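Local coordinates for protein putative xanthine dehydrogenase YAGS fad-binding subunit (Escherichia coli, PDB 5G5G) that probably serves as the molybdenum-binding subunit of a periplasmic aldehyde oxidase, holding a pterin cytosine dinucleotide and a dioxothiomolybdenum ion, at residues M1-P6 with I572-L577; E9-Q14 with A481-V486; A48-I53 with P265-L270. One frame throughout, in Å; residues are numbered along the deposited sequence. Where two conformers were deposited one is given.

Contact 1: M1-P6 with I572-L577; sequences MKFDKP and IEFGTL
I572 meets the very start of the chain, its CD1 lying 4.0 Å from M1 SD and also close to F3 CB. Its CG1 branch is anti to the backbone N (chi1 -171°), which carries CD1 across to the 1-6 segment. E573 uses both its N and its O in the parallel pairing: its N donates to M1 O at 2.9 Å, and its O receives F3 N, also at 2.9 Å, in an almost straight bond (177°). On the face that E573 shares with K2, the lysine chain crosses the glutamate at about a right angle, CD packed on CB. F574 points to the other face, where its CD1 comes 3.9 Å from F3 CD2; the two ring planes are inclined at 66° and the rings pack obliquely. G575 closes the ladder, its N donating to F3 O at 3.1 Å. With no side chain there, K2 CE can press to 3.4 Å from G575 CA, a tight approach. L577, opening helix 577-580, sends CD1 to within 3.6 Å of F3 CE2 and on against the K5 carbonyl carbon. The N-terminal strand 2-3 thus forms the edge of a mixed five-stranded sheet, beside strand 566-574; M1 and I572 rest on helix 511-534, and strand 447-453 lies on the other side of strand 566-574.

Contact 2: E9-Q14 with A481-V486; sequences ENPIDQ and AEMLGV
Between the short 3-10 turn at P11-Q14 and E482 there is no direct hydrogen bond, although E482 is a buried glutamate whose side chain points at the turn. What touches is mostly its aliphatic part: CG lies 3.8 Å from P11 O and is also near I12 CA, while OE2 comes 3.5 Å from Q14 CB. The carboxylate spends its oxygens just beyond the turn, OE1 accepting from the backbone N of V17 and of V18, and OE2 from that of K16. Three amide N-H groups would be expected to stabilise its negative charge. Replacing E482 by an alanine removes the carboxylate, which is likely to leave the K16, V17 and V18 amides without their acceptor and to open a gap beside P11 O and I12 CA. Q14 adds a mediated link: its NE2 donates to a water at 2.9 Å, which in turn donates to E482 O. The same NE2 donates to P11 O at 2.9 Å, and that oxygen, which takes Q14 N as well, lies in the plane of the Q14 amide. On the apolar flank M483, bent at both chi2 and chi3, brings SD to 3.6 Å from I12 CD1 and 3.8 Å from P11 CB. N10 starts the turn, its OD1 accepting from I12 N, while D13 OD1 forms salt bridges with R615 and K686. An Asx turn leading into a 3-10 segment is thus laid against the C-terminal end of helix 472-484, with the I12 side chain about 10 Å from the bound pterin cytosine dinucleotide.

Contact 3: A48-I53 with P265-L270; sequences AAYGYI and PVKVML
Strands 49-53 and 266-269 run in the same direction, their axes inclined at 35° and 4.7 Å apart at closest, and A49 N to P265 O (2.8 Å), K267 N to A49 O (2.9 Å) and G51 N to K267 O (2.9 Å) form the direct ladder. Y50 and K267 lie side by side on one face, K267 CE 3.5 Å from Y50 CE2. The lysine chain is extended beyond CG, and its NZ hydrogen-bonds to Y39 O and forms a salt bridge with an acidic side chain of another protein chain, while Y50 OH hydrogen-bonds to an acidic side chain of that chain. This parallel pair lies in the interior of a mixed seven-stranded sheet, with strand 111-117 beyond 49-55 and strand 194-200 beyond 266-269, so it joins the hammerhead family region to the first cofactor-binding one. V266 and I53 pack against helix 250-262, and there I53 CD1 lies 3.8 Å from V268 CG1 and 4.1 Å from L270 CD2. G51 has no side chain, and V268 CG2 packs 4.0 Å from its CA. Beyond G51 the strands diverge and water takes over: one molecule joins G51 O to M269 N, another I53 N to M269 O.

Overall arrangement
Contacts 1 and 2 tether the start of the chain to parts far along it. The segments come in the order 1-6, 9-14, 48-53, 265-270, 481-486 and 572-577, so contact 1 encloses contact 2, which in turn encloses contact 3. Contacts 1 and 2 are neighbours, their centres 20 Å apart, and both lie against helix 511-534; together they hold the N-terminal tail on the second cofactor-binding family region, near the pterin cytosine dinucleotide. Contact 3 is remote, its centre 44 Å from that of contact 1 and 45 Å from that of contact 2, in a sheet other than that of contact 1, with Y50 and K267 reaching another protein chain.

Contact 1: M1-P6 with I572-L577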
ATOM      1  N   MET C   1     -13.224 -35.574  11.243  1.00 22.64           N
ATOM      2  CA  MET C   1     -13.709 -35.243  12.602  1.00 24.04           C
ATOM      3  C   MET C   1     -14.876 -34.301  12.373  1.00 23.01           C
ATOM      4  O   MET C   1     -14.788 -33.392  11.546  1.00 22.44           O
ATOM      5  CB  MET C   1     -12.596 -34.547  13.411  1.00 25.24           C
ATOM      6  CG  MET C   1     -12.972 -34.187  14.829  1.00 26.90           C
ATOM      7  SD  MET C   1     -11.615 -33.211  15.552  1.00 27.39           S
ATOM      8  CE  MET C   1     -10.721 -34.604  16.271  1.00 30.17           C
ATOM      9  N   LYS C   2     -15.968 -34.520  13.083  1.00 23.05           N
ATOM     10  CA  LYS C   2     -17.141 -33.653  12.984  1.00 24.23           C
ATOM     11  C   LYS C   2     -17.328 -32.879  14.300  1.00 22.70           C
ATOM     12  O   LYS C   2     -17.593 -33.485  15.332  1.00 23.33           O
ATOM     13  CB  LYS C   2     -18.378 -34.527  12.682  1.00 28.12           C
ATOM     14  CG  LYS C   2     -19.686 -33.746  12.554  1.00 31.66           C
ATOM     15  CD  LYS C   2     -19.734 -32.833  11.340  1.00 32.85           C
ATOM     16  CE  LYS C   2     -20.892 -31.864  11.371  1.00 34.42           C
ATOM     17  NZ  LYS C   2     -22.203 -32.568  11.332  1.00 37.79           N
ATOM     18  N   PHE C   3     -17.208 -31.562  14.239  1.00 21.47           N
ATOM     19  CA  PHE C   3     -17.319 -30.689  15.413  1.00 20.86           C
ATOM     20  C   PHE C   3     -18.771 -30.221  15.568  1.00 21.59           C
ATOM     21  O   PHE C   3     -19.189 -29.250  14.929  1.00 20.21           O
ATOM     22  CB  PHE C   3     -16.360 -29.509  15.305  1.00 19.15           C
ATOM     23  CG  PHE C   3     -16.269 -28.690  16.555  1.00 18.44           C
ATOM     24  CD1 PHE C   3     -15.539 -29.153  17.635  1.00 18.68           C
ATOM     25  CD2 PHE C   3     -16.943 -27.468  16.683  1.00 18.65           C
ATOM     26  CE1 PHE C   3     -15.441 -28.411  18.793  1.00 18.08           C
ATOM     27  CE2 PHE C   3     -16.886 -26.716  17.880  1.00 17.77           C
ATOM     28  CZ  PHE C   3     -16.148 -27.214  18.929  1.00 17.88           C
ATOM     29  N   ASP C   4     -19.502 -30.918  16.421  1.00 22.80           N
ATOM     30  CA  ASP C   4     -20.914 -30.578  16.609  0.51 24.28           C
ATOM     31  C   ASP C   4     -21.309 -30.296  18.053  1.00 25.32           C
ATOM     32  O   ASP C   4     -22.467 -29.936  18.286  1.00 26.91           O
ATOM     33  CB  ASP C   4     -21.857 -31.624  15.959  0.51 25.87           C
ATOM     34  CG  ASP C   4     -21.634 -33.039  16.441  0.51 27.58           C
ATOM     35  OD1 ASP C   4     -20.962 -33.272  17.475  0.51 28.69           O
ATOM     36  OD2 ASP C   4     -22.163 -33.961  15.762  0.51 29.83           O
ATOM     37  N   LYS C   5     -20.364 -30.414  19.005  1.00 24.94           N
ATOM     38  CA  LYS C   5     -20.626 -30.115  20.400  1.00 26.54           C
ATOM     39  C   LYS C   5     -19.527 -29.193  20.873  1.00 23.90           C
ATOM     40  O   LYS C   5     -18.447 -29.233  20.338  1.00 22.19           O
ATOM     41  CB  LYS C   5     -20.632 -31.423  21.209  1.00 30.28           C
ATOM     42  CG  LYS C   5     -21.823 -32.309  20.884  1.00 35.03           C
ATOM     43  CD  LYS C   5     -21.779 -33.666  21.588  1.00 40.13           C
ATOM     44  CE  LYS C   5     -20.789 -34.678  20.985  1.00 44.31           C
ATOM     45  NZ  LYS C   5     -20.941 -34.967  19.507  1.00 46.00           N
ATOM     46  N   PRO C   6     -19.796 -28.308  21.829  1.00 22.87           N
ATOM     47  CA  PRO C   6     -18.680 -27.457  22.278  1.00 21.60           C
ATOM     48  C   PRO C   6     -17.459 -28.277  22.764  1.00 21.20           C
ATOM     49  O   PRO C   6     -17.636 -29.380  23.271  1.00 21.57           O
ATOM     50  CB  PRO C   6     -19.289 -26.676  23.444  1.00 22.82           C
ATOM     51  CG  PRO C   6     -20.768 -26.720  23.180  1.00 23.54           C
ATOM     52  CD  PRO C   6     -21.021 -28.061  22.602  1.00 23.71           C
ATOM     53  N   ILE C 572     -11.435 -31.488   9.492  1.00 18.18           N
ATOM     54  CA  ILE C 572     -12.492 -31.064  10.376  1.00 18.85           C
ATOM     55  C   ILE C 572     -13.662 -30.510   9.587  1.00 19.17           C
ATOM     56  O   ILE C 572     -13.472 -29.710   8.642  1.00 18.41           O
ATOM     57  CB  ILE C 572     -11.963 -30.089  11.413  1.00 18.91           C
ATOM     58  CG1 ILE C 572     -13.056 -29.846  12.455  1.00 20.70           C
ATOM     59  CG2 ILE C 572     -11.459 -28.784  10.839  1.00 18.16           C
ATOM     60  CD1 ILE C 572     -12.575 -29.781  13.844  1.00 21.76           C
ATOM     61  N   GLU C 573     -14.867 -30.886  10.011  1.00 20.91           N
ATOM     62  CA  GLU C 573     -16.111 -30.366   9.462  1.00 22.57           C
ATOM     63  C   GLU C 573     -16.913 -29.823  10.606  1.00 21.81           C
ATOM     64  O   GLU C 573     -16.767 -30.299  11.718  1.00 21.46           O
ATOM     65  CB  GLU C 573     -16.933 -31.496   8.849  1.00 26.53           C
ATOM     66  CG  GLU C 573     -16.279 -32.174   7.672  1.00 30.61           C
ATOM     67  CD  GLU C 573     -17.208 -33.196   7.050  1.00 34.54           C
ATOM     68  OE1 GLU C 573     -17.776 -34.003   7.806  1.00 39.12           O
ATOM     69  OE2 GLU C 573     -17.364 -33.171   5.828  1.00 38.12           O
ATOM     70  N   PHE C 574     -17.769 -28.860  10.309  1.00 21.49           N
ATOM     71  CA  PHE C 574     -18.530 -28.141  11.343  1.00 21.61           C
ATOM     72  C   PHE C 574     -20.020 -28.328  11.201  1.00 24.22           C
ATOM     73  O   PHE C 574     -20.548 -28.258  10.119  1.00 27.45           O
ATOM     74  CB  PHE C 574     -18.164 -26.671  11.328  1.00 20.50           C
ATOM     75  CG  PHE C 574     -16.744 -26.411  11.703  1.00 19.39           C
ATOM     76  CD1 PHE C 574     -16.374 -26.277  13.031  1.00 19.21           C
ATOM     77  CD2 PHE C 574     -15.746 -26.388  10.734  1.00 19.14           C
ATOM     78  CE1 PHE C 574     -15.026 -26.080  13.388  1.00 19.08           C
ATOM     79  CE2 PHE C 574     -14.398 -26.180  11.073  1.00 18.85           C
ATOM     80  CZ  PHE C 574     -14.047 -26.022  12.409  1.00 19.20           C
ATOM     81  N   GLY C 575     -20.686 -28.625  12.306  1.00 24.86           N
ATOM     82  CA  GLY C 575     -22.151 -28.833  12.346  1.00 27.42           C
ATOM     83  C   GLY C 575     -22.881 -27.513  12.561  1.00 27.36           C
ATOM     84  O   GLY C 575     -22.478 -26.501  12.031  1.00 30.63           O
ATOM     85  N   THR C 576     -23.915 -27.528  13.379  1.00 27.90           N
ATOM     86  CA  THR C 576     -24.838 -26.408  13.525  1.00 27.94           C
ATOM     87  C   THR C 576     -24.585 -25.443  14.691  1.00 25.54           C
ATOM     88  O   THR C 576     -25.476 -24.649  15.001  1.00 24.90           O
ATOM     89  CB  THR C 576     -26.277 -26.938  13.692  1.00 30.87           C
ATOM     90  OG1 THR C 576     -26.368 -27.774  14.853  1.00 32.49           O
ATOM     91  CG2 THR C 576     -26.685 -27.735  12.487  1.00 34.11           C
ATOM     92  N   LEU C 577     -23.398 -25.470  15.322  1.00 23.59           N
ATOM     93  CA  LEU C 577     -23.136 -24.525  16.441  1.00 23.00           C
ATOM     94  C   LEU C 577     -23.131 -23.059  15.992  1.00 22.83           C
ATOM     95  O   LEU C 577     -23.507 -22.203  16.771  1.00 23.27           O
ATOM     96  CB  LEU C 577     -21.833 -24.848  17.168  1.00 22.76           C
ATOM     97  CG  LEU C 577     -21.887 -26.143  17.965  1.00 23.80           C
ATOM     98  CD1 LEU C 577     -20.459 -26.537  18.317  1.00 23.72           C
ATOM     99  CD2 LEU C 577     -22.753 -26.044  19.223  1.00 23.97           C
TER

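Contact 2: E9-Q14 with A481-V486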
ATOM      1  N   GLU C   9     -12.021 -30.365  27.502  1.00 23.61           N
ATOM      2  CA  GLU C   9     -10.572 -30.275  27.666  1.00 24.32           C
ATOM      3  C   GLU C   9      -9.921 -31.137  26.620  1.00 22.03           C
ATOM      4  O   GLU C   9     -10.369 -32.237  26.341  1.00 21.87           O
ATOM      5  CB  GLU C   9     -10.105 -30.770  29.046  1.00 28.69           C
ATOM      6  CG  GLU C   9     -10.330 -29.740  30.148  1.00 34.76           C
ATOM      7  CD  GLU C   9      -9.721 -30.149  31.494  1.00 41.53           C
ATOM      8  OE1 GLU C   9      -8.628 -30.789  31.543  1.00 46.50           O
ATOM      9  OE2 GLU C   9     -10.359 -29.829  32.505  1.00 47.65           O
ATOM     10  N   ASN C  10      -8.842 -30.655  26.049  1.00 19.71           N
ATOM     11  CA  ASN C  10      -8.112 -31.432  25.049  1.00 19.06           C
ATOM     12  C   ASN C  10      -6.648 -30.989  25.084  1.00 18.17           C
ATOM     13  O   ASN C  10      -6.316 -30.094  25.856  1.00 17.47           O
ATOM     14  CB  ASN C  10      -8.799 -31.276  23.649  1.00 18.95           C
ATOM     15  CG  ASN C  10      -8.701 -29.882  23.075  1.00 18.04           C
ATOM     16  OD1 ASN C  10      -7.690 -29.202  23.217  1.00 17.31           O
ATOM     17  ND2 ASN C  10      -9.735 -29.479  22.328  1.00 18.21           N
ATOM     18  N   PRO C  11      -5.764 -31.617  24.304  1.00 18.31           N
ATOM     19  CA  PRO C  11      -4.315 -31.341  24.461  1.00 18.33           C
ATOM     20  C   PRO C  11      -3.881 -29.904  24.235  1.00 17.31           C
ATOM     21  O   PRO C  11      -2.848 -29.495  24.779  1.00 17.69           O
ATOM     22  CB  PRO C  11      -3.661 -32.288  23.439  1.00 18.54           C
ATOM     23  CG  PRO C  11      -4.616 -33.448  23.398  1.00 19.16           C
ATOM     24  CD  PRO C  11      -5.987 -32.788  23.447  1.00 19.01           C
ATOM     25  N   ILE C  12      -4.633 -29.133  23.433  1.00 16.63           N
ATOM     26  CA  ILE C  12      -4.262 -27.794  23.118  1.00 15.69           C
ATOM     27  C   ILE C  12      -4.303 -26.947  24.368  1.00 15.72           C
ATOM     28  O   ILE C  12      -3.505 -26.028  24.495  1.00 14.72           O
ATOM     29  CB  ILE C  12      -5.174 -27.151  22.034  1.00 15.34           C
ATOM     30  CG1 ILE C  12      -5.121 -27.970  20.718  1.00 15.27           C
ATOM     31  CG2 ILE C  12      -4.793 -25.696  21.763  1.00 14.63           C
ATOM     32  CD1 ILE C  12      -3.809 -27.970  20.012  1.00 15.26           C
ATOM     33  N   ASP C  13      -5.185 -27.289  25.308  1.00 16.28           N
ATOM     34  CA  ASP C  13      -5.260 -26.592  26.617  1.00 16.87           C
ATOM     35  C   ASP C  13      -3.960 -26.517  27.436  1.00 16.84           C
ATOM     36  O   ASP C  13      -3.846 -25.680  28.332  1.00 16.73           O
ATOM     37  CB  ASP C  13      -6.324 -27.207  27.500  1.00 18.19           C
ATOM     38  CG  ASP C  13      -7.759 -26.978  26.973  1.00 19.01           C
ATOM     39  OD1 ASP C  13      -8.072 -25.961  26.338  1.00 18.89           O
ATOM     40  OD2 ASP C  13      -8.593 -27.827  27.368  1.00 22.52           O
ATOM     41  N   GLN C  14      -3.007 -27.407  27.158  1.00 17.01           N
ATOM     42  CA  GLN C  14      -1.719 -27.406  27.853  1.00 17.36           C
ATOM     43  C   GLN C  14      -0.937 -26.099  27.579  1.00 16.15           C
ATOM     44  O   GLN C  14      -0.146 -25.646  28.434  1.00 15.97           O
ATOM     45  CB  GLN C  14      -0.872 -28.583  27.405  1.00 18.66           C
ATOM     46  CG  GLN C  14      -1.442 -29.952  27.738  1.00 20.27           C
ATOM     47  CD  GLN C  14      -0.624 -31.074  27.125  1.00 20.79           C
ATOM     48  OE1 GLN C  14       0.187 -31.685  27.796  1.00 22.35           O
ATOM     49  NE2 GLN C  14      -0.813 -31.330  25.844  1.00 20.76           N
ATOM     50  N   ALA C 481       3.186 -29.285  17.099  1.00 14.31           N
ATOM     51  CA  ALA C 481       4.116 -29.474  18.184  1.00 14.73           C
ATOM     52  C   ALA C 481       3.362 -29.755  19.504  1.00 15.05           C
ATOM     53  O   ALA C 481       3.754 -30.619  20.303  1.00 15.53           O
ATOM     54  CB  ALA C 481       5.003 -28.237  18.317  1.00 14.53           C
ATOM     55  N   GLU C 482       2.318 -28.966  19.756  1.00 14.84           N
ATOM     56  CA  GLU C 482       1.527 -29.111  20.956  1.00 15.59           C
ATOM     57  C   GLU C 482       0.901 -30.490  21.027  1.00 16.11           C
ATOM     58  O   GLU C 482       0.940 -31.146  22.071  1.00 16.16           O
ATOM     59  CB  GLU C 482       0.408 -28.071  21.007  1.00 15.75           C
ATOM     60  CG  GLU C 482      -0.297 -28.031  22.359  1.00 16.63           C
ATOM     61  CD  GLU C 482       0.467 -27.213  23.396  1.00 17.04           C
ATOM     62  OE1 GLU C 482       0.698 -25.991  23.130  1.00 16.90           O
ATOM     63  OE2 GLU C 482       0.806 -27.769  24.454  1.00 17.41           O
ATOM     64  N   MET C 483       0.312 -30.913  19.916  1.00 15.96           N
ATOM     65  CA  MET C 483      -0.424 -32.202  19.883  1.00 17.38           C
ATOM     66  C   MET C 483       0.476 -33.428  20.037  1.00 18.60           C
ATOM     67  O   MET C 483       0.060 -34.437  20.598  1.00 19.18           O
ATOM     68  CB  MET C 483      -1.212 -32.283  18.595  1.00 17.50           C
ATOM     69  CG  MET C 483      -2.359 -31.293  18.498  1.00 17.77           C
ATOM     70  SD  MET C 483      -3.649 -31.549  19.704  1.00 20.10           S
ATOM     71  CE  MET C 483      -4.461 -33.054  19.162  1.00 20.72           C
ATOM     72  N   LEU C 484       1.696 -33.339  19.520  1.00 18.91           N
ATOM     73  CA  LEU C 484       2.605 -34.472  19.457  1.00 20.68           C
ATOM     74  C   LEU C 484       3.659 -34.456  20.540  1.00 21.62           C
ATOM     75  O   LEU C 484       4.369 -35.443  20.690  1.00 22.20           O
ATOM     76  CB  LEU C 484       3.229 -34.592  18.047  1.00 21.52           C
ATOM     77  CG  LEU C 484       2.166 -35.018  17.025  1.00 22.79           C
ATOM     78  CD1 LEU C 484       2.620 -34.681  15.635  1.00 24.44           C
ATOM     79  CD2 LEU C 484       1.883 -36.492  17.111  1.00 24.77           C
ATOM     80  N   GLY C 485       3.744 -33.369  21.317  1.00 21.96           N
ATOM     81  CA  GLY C 485       4.714 -33.252  22.419  1.00 23.46           C
ATOM     82  C   GLY C 485       6.161 -33.080  21.944  1.00 24.63           C
ATOM     83  O   GLY C 485       7.096 -33.551  22.608  1.00 26.91           O
ATOM     84  N   VAL C 486       6.345 -32.446  20.788  1.00 24.27           N
ATOM     85  CA  VAL C 486       7.685 -32.219  20.223  1.00 24.82           C
ATOM     86  C   VAL C 486       8.017 -30.719  20.235  1.00 24.50           C
ATOM     87  O   VAL C 486       7.109 -29.887  20.380  1.00 23.59           O
ATOM     88  CB  VAL C 486       7.897 -32.800  18.822  1.00 24.32           C
ATOM     89  CG1 VAL C 486       7.729 -34.308  18.849  1.00 25.07           C
ATOM     90  CG2 VAL C 486       6.980 -32.150  17.791  1.00 22.76           C
TER
HETATM   91  O   HOH W   1       0.318 -33.264  23.952  1.00 17.44           O

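Contact 3: A48-I53 with P265-L270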
ATOM      1  N   ALA C  48      12.007 -19.342 -19.164  1.00 16.57           N
ATOM      2  CA  ALA C  48      10.647 -18.813 -19.216  1.00 15.78           C
ATOM      3  C   ALA C  48      10.609 -17.514 -20.029  1.00 15.14           C
ATOM      4  O   ALA C  48      11.504 -16.655 -19.910  1.00 14.93           O
ATOM      5  CB  ALA C  48      10.100 -18.587 -17.835  1.00 15.37           C
ATOM      6  N   ALA C  49       9.599 -17.418 -20.873  1.00 14.21           N
ATOM      7  CA  ALA C  49       9.328 -16.173 -21.610  1.00 13.69           C
ATOM      8  C   ALA C  49       8.496 -15.221 -20.740  1.00 12.73           C
ATOM      9  O   ALA C  49       8.002 -15.599 -19.664  1.00 11.98           O
ATOM     10  CB  ALA C  49       8.687 -16.471 -22.963  1.00 14.02           C
ATOM     11  N   TYR C  50       8.411 -13.987 -21.188  1.00 12.45           N
ATOM     12  CA  TYR C  50       7.784 -12.894 -20.462  1.00 12.25           C
ATOM     13  C   TYR C  50       6.526 -12.457 -21.157  1.00 12.45           C
ATOM     14  O   TYR C  50       6.543 -12.147 -22.340  1.00 12.20           O
ATOM     15  CB  TYR C  50       8.755 -11.745 -20.362  1.00 12.34           C
ATOM     16  CG  TYR C  50       9.982 -12.028 -19.563  1.00 12.73           C
ATOM     17  CD1 TYR C  50      11.054 -12.695 -20.099  1.00 13.27           C
ATOM     18  CD2 TYR C  50      10.054 -11.666 -18.221  1.00 12.96           C
ATOM     19  CE1 TYR C  50      12.191 -12.949 -19.361  1.00 13.68           C
ATOM     20  CE2 TYR C  50      11.196 -11.925 -17.460  1.00 12.87           C
ATOM     21  CZ  TYR C  50      12.256 -12.583 -18.036  1.00 14.00           C
ATOM     22  OH  TYR C  50      13.399 -12.839 -17.263  1.00 15.14           O
ATOM     23  N   GLY C  51       5.415 -12.391 -20.425  1.00 12.96           N
ATOM     24  CA  GLY C  51       4.202 -11.835 -20.999  1.00 13.71           C
ATOM     25  C   GLY C  51       3.864 -10.477 -20.438  1.00 13.87           C
ATOM     26  O   GLY C  51       3.884 -10.305 -19.231  1.00 14.35           O
ATOM     27  N   TYR C  52       3.480  -9.534 -21.292  1.00 13.89           N
ATOM     28  CA  TYR C  52       3.181  -8.209 -20.875  1.00 14.06           C
ATOM     29  C   TYR C  52       1.738  -7.894 -21.285  1.00 14.75           C
ATOM     30  O   TYR C  52       1.374  -7.978 -22.471  1.00 14.62           O
ATOM     31  CB  TYR C  52       4.196  -7.208 -21.405  1.00 14.40           C
ATOM     32  CG  TYR C  52       4.215  -5.907 -20.644  1.00 14.62           C
ATOM     33  CD1 TYR C  52       3.280  -4.897 -20.916  1.00 15.39           C
ATOM     34  CD2 TYR C  52       5.166  -5.672 -19.673  1.00 15.04           C
ATOM     35  CE1 TYR C  52       3.304  -3.694 -20.219  1.00 16.01           C
ATOM     36  CE2 TYR C  52       5.209  -4.494 -18.962  1.00 15.53           C
ATOM     37  CZ  TYR C  52       4.281  -3.503 -19.242  1.00 16.26           C
ATOM     38  OH  TYR C  52       4.310  -2.336 -18.534  1.00 18.60           O
ATOM     39  N   ILE C  53       0.938  -7.535 -20.289  1.00 14.34           N
ATOM     40  CA  ILE C  53      -0.481  -7.261 -20.455  0.50 15.46           C
ATOM     41  C   ILE C  53      -0.804  -5.963 -21.199  1.00 15.31           C
ATOM     42  O   ILE C  53      -0.166  -4.952 -20.965  1.00 14.99           O
ATOM     43  CB  ILE C  53      -1.107  -7.278 -19.043  0.50 15.65           C
ATOM     44  CG1 ILE C  53      -2.277  -8.205 -19.039  0.50 16.93           C
ATOM     45  CG2 ILE C  53      -1.227  -5.907 -18.397  0.50 15.83           C
ATOM     46  CD1 ILE C  53      -1.744  -9.512 -18.531  0.50 17.22           C
ATOM     47  N   PRO C 265       7.418 -22.179 -20.920  1.00 17.30           N
ATOM     48  CA  PRO C 265       6.879 -21.489 -19.730  1.00 16.42           C
ATOM     49  C   PRO C 265       6.836 -19.948 -19.960  1.00 15.35           C
ATOM     50  O   PRO C 265       7.651 -19.384 -20.717  1.00 14.57           O
ATOM     51  CB  PRO C 265       7.871 -21.821 -18.610  1.00 16.94           C
ATOM     52  CG  PRO C 265       8.605 -23.011 -19.088  1.00 17.83           C
ATOM     53  CD  PRO C 265       8.608 -22.977 -20.597  1.00 18.47           C
ATOM     54  N   VAL C 266       5.831 -19.327 -19.372  1.00 14.16           N
ATOM     55  CA  VAL C 266       5.632 -17.893 -19.483  1.00 13.70           C
ATOM     56  C   VAL C 266       5.300 -17.368 -18.104  1.00 13.24           C
ATOM     57  O   VAL C 266       4.504 -17.967 -17.389  1.00 12.92           O
ATOM     58  CB  VAL C 266       4.489 -17.537 -20.460  1.00 13.57           C
ATOM     59  CG1 VAL C 266       4.226 -16.021 -20.470  1.00 13.55           C
ATOM     60  CG2 VAL C 266       4.788 -18.072 -21.860  1.00 13.85           C
ATOM     61  N   LYS C 267       5.910 -16.251 -17.739  1.00 13.48           N
ATOM     62  CA  LYS C 267       5.541 -15.545 -16.506  1.00 13.93           C
ATOM     63  C   LYS C 267       5.019 -14.167 -16.793  1.00 13.22           C
ATOM     64  O   LYS C 267       5.443 -13.513 -17.755  1.00 13.80           O
ATOM     65  CB  LYS C 267       6.677 -15.521 -15.504  1.00 14.14           C
ATOM     66  CG  LYS C 267       7.941 -14.912 -15.948  1.00 14.85           C
ATOM     67  CD  LYS C 267       8.951 -15.067 -14.820  1.00 15.55           C
ATOM     68  CE  LYS C 267      10.141 -14.191 -14.948  1.00 16.09           C
ATOM     69  NZ  LYS C 267      11.062 -14.194 -13.778  1.00 15.44           N
ATOM     70  N   VAL C 268       4.035 -13.780 -16.024  1.00 13.05           N
ATOM     71  CA  VAL C 268       3.266 -12.547 -16.220  1.00 13.19           C
ATOM     72  C   VAL C 268       3.071 -11.860 -14.867  1.00 12.93           C
ATOM     73  O   VAL C 268       2.611 -12.499 -13.916  1.00 12.97           O
ATOM     74  CB  VAL C 268       1.859 -12.855 -16.778  1.00 13.90           C
ATOM     75  CG1 VAL C 268       1.036 -11.572 -16.920  1.00 14.44           C
ATOM     76  CG2 VAL C 268       1.968 -13.560 -18.133  1.00 13.98           C
ATOM     77  N   MET C 269       3.448 -10.592 -14.776  1.00 12.98           N
ATOM     78  CA  MET C 269       3.147  -9.767 -13.612  1.00 14.44           C
ATOM     79  C   MET C 269       2.243  -8.618 -14.071  1.00 14.72           C
ATOM     80  O   MET C 269       2.463  -8.045 -15.159  1.00 15.53           O
ATOM     81  CB  MET C 269       4.430  -9.176 -13.053  1.00 16.45           C
ATOM     82  CG  MET C 269       4.229  -8.356 -11.792  1.00 18.90           C
ATOM     83  SD  MET C 269       5.805  -7.717 -11.088  1.00 23.40           S
ATOM     84  CE  MET C 269       6.665  -9.258 -11.021  1.00 27.47           C
ATOM     85  N   LEU C 270       1.249  -8.283 -13.287  1.00 13.71           N
ATOM     86  CA  LEU C 270       0.423  -7.094 -13.585  1.00 14.60           C
ATOM     87  C   LEU C 270       1.225  -5.856 -13.149  1.00 14.25           C
ATOM     88  O   LEU C 270       1.557  -5.708 -11.967  1.00 15.56           O
ATOM     89  CB  LEU C 270      -0.902  -7.146 -12.853  1.00 13.71           C
ATOM     90  CG  LEU C 270      -1.744  -8.411 -13.057  1.00 13.64           C
ATOM     91  CD1 LEU C 270      -3.112  -8.225 -12.415  1.00 14.36           C
ATOM     92  CD2 LEU C 270      -1.911  -8.643 -14.509  1.00 13.89           C
TER
HETATM   93  O   HOH W   2       5.264  -9.411 -16.948  1.00 19.32           O
HETATM   94  O   HOH W   3       2.272  -7.374 -17.797  1.00 20.51           O